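Local coordinates for general secretion pathway protein L (Vibrio parahaemolyticus, PDB 2W7V), which is an inner-membrane component of the type II secretion system, its periplasmic domain forming a dimer and probably helping to assemble the secretion machinery, at residues Ala19-Val24 with Val58-Lys63. Sequence-based numbering, arbitrary orientation.
Sequences ATLGQV and VKLAEK. With EDO (1,2-ethanediol), chain C.
In the alpha-beta sandwich of this periplasmic domain, helices 17-22 and 51-61 pack side by side against a four-stranded antiparallel sheet, and here the end of helix 17-22, with Gln23 and Val24 that follow, meets the C-terminal part of helix 51-61. Thr20 CA and Lys59 CA are the nearest pair across the seam at 7.4 Å, and side chains make the contact. Lys59 bridges most of it. Its CB faces Thr20 CG2 at 4.1 Å, the two side chains passing in opposite directions. With CG anti to the carbonyl carbon (chi1 -66°), the chain runs extended as far as CE. CD lies 4.1 Å from Val24 CG2, and CE closes on the same methyl while also touching Gln23 CB. A bend at the last torsion (chi4 -83°) then turns NZ toward the terminal amide of Gln23, which crosses the lysine obliquely. Thr20 OG1 is turned beside its own backbone N and hydrogen-bonds Ala16 O, so the methyl CG2 is the branch presented to Lys59. Val24 also packs on Pro52, Gln55 and Ala56, extending the apolar contact along helix 51-61. On the sheet side, Leu21 and Leu60 cross at about a right angle, and Leu60 also packs on Val66, Phe82 and Leu84 of the sheet. The leucines meet tip to tip: Leu21 CD2 sits 4.1 Å from Leu60 CD2 and 4.2 Å from Leu60 CD1, nearly equidistant from both methyls.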
# COMPACT_ATOMS: atom_id res chain seq x y z
N ALA A 19 8.27 7.47 -1.59
CA ALA A 19 9.40 8.36 -1.84
C ALA A 19 9.60 8.53 -3.35
O ALA A 19 9.85 9.63 -3.82
CB ALA A 19 10.62 7.86 -1.18
N THR A 20 9.40 7.46 -4.13
CA THR A 20 9.59 7.57 -5.57
C THR A 20 8.53 8.43 -6.24
O THR A 20 8.88 9.33 -7.03
CB THR A 20 9.68 6.18 -6.24
OG1 THR A 20 10.70 5.42 -5.59
CG2 THR A 20 10.00 6.29 -7.73
N LEU A 21 7.26 8.16 -5.94
CA LEU A 21 6.16 8.92 -6.53
C LEU A 21 6.22 10.35 -6.03
O LEU A 21 5.81 11.27 -6.70
CB LEU A 21 4.78 8.29 -6.22
CG LEU A 21 4.54 6.85 -6.68
CD1 LEU A 21 3.40 6.22 -5.88
CD2 LEU A 21 4.29 6.75 -8.16
N GLY A 22 6.72 10.50 -4.83
CA GLY A 22 6.95 11.80 -4.23
C GLY A 22 7.87 12.70 -5.02
O GLY A 22 7.70 13.89 -4.95
N GLN A 23 8.82 12.14 -5.78
CA GLN A 23 9.73 12.95 -6.62
C GLN A 23 9.02 13.61 -7.80
O GLN A 23 9.57 14.51 -8.40
CB GLN A 23 10.87 12.09 -7.22
CG GLN A 23 11.74 11.27 -6.27
CD GLN A 23 12.68 10.28 -7.00
OE1 GLN A 23 12.78 9.11 -6.61
NE2 GLN A 23 13.39 10.75 -8.03
N VAL A 24 7.83 13.13 -8.16
CA VAL A 24 7.11 13.59 -9.36
C VAL A 24 6.18 14.73 -8.97
O VAL A 24 5.24 14.53 -8.20
CB VAL A 24 6.26 12.41 -10.01
CG1 VAL A 24 5.46 12.91 -11.16
CG2 VAL A 24 7.18 11.23 -10.44
N VAL A 58 8.33 6.20 -16.10
CA VAL A 58 9.74 6.02 -16.37
C VAL A 58 10.50 5.71 -15.08
O VAL A 58 11.36 4.85 -15.06
CB VAL A 58 10.36 7.27 -17.05
CG1 VAL A 58 11.88 7.24 -16.94
CG2 VAL A 58 9.87 7.41 -18.54
N LYS A 59 10.20 6.42 -14.01
CA LYS A 59 10.82 6.14 -12.73
C LYS A 59 10.45 4.76 -12.16
O LYS A 59 11.31 4.05 -11.65
CB LYS A 59 10.43 7.21 -11.73
CG LYS A 59 10.96 8.60 -12.03
CD LYS A 59 10.84 9.48 -10.76
CE LYS A 59 11.13 10.96 -11.00
NZ LYS A 59 12.57 11.25 -10.97
N LEU A 60 9.19 4.40 -12.20
CA LEU A 60 8.75 3.09 -11.73
C LEU A 60 9.39 1.95 -12.54
O LEU A 60 9.74 0.92 -12.01
CB LEU A 60 7.21 2.98 -11.78
CG LEU A 60 6.49 3.98 -10.86
CD1 LEU A 60 4.98 3.94 -11.16
CD2 LEU A 60 6.80 3.74 -9.40
N ALA A 61 9.58 2.18 -13.83
CA ALA A 61 10.12 1.17 -14.78
C ALA A 61 11.58 0.76 -14.47
O ALA A 61 12.03 -0.31 -14.91
CB ALA A 61 10.03 1.72 -16.19
N GLU A 62 12.31 1.60 -13.74
CA GLU A 62 13.69 1.30 -13.37
C GLU A 62 13.80 0.07 -12.47
O GLU A 62 14.78 -0.67 -12.56
CB GLU A 62 14.33 2.50 -12.66
CG GLU A 62 14.39 3.76 -13.53
CD GLU A 62 15.06 4.95 -12.86
OE1 GLU A 62 15.49 4.83 -11.68
OE2 GLU A 62 15.15 6.01 -13.53
N LYS A 63 12.81 -0.14 -11.61
CA LYS A 63 12.86 -1.23 -10.64
C LYS A 63 11.61 -2.14 -10.65
O LYS A 63 11.57 -3.13 -9.93
CB LYS A 63 13.07 -0.64 -9.24
CG LYS A 63 14.41 0.10 -9.02
CD LYS A 63 15.58 -0.81 -8.69
CE LYS A 63 16.91 -0.11 -8.97
NZ LYS A 63 18.03 -0.52 -8.05
C1 EDO C . 4.24 15.27 -5.56
O1 EDO C . 5.63 15.35 -5.30
C2 EDO C . 3.79 13.91 -5.06
O2 EDO C . 3.94 12.87 -6.01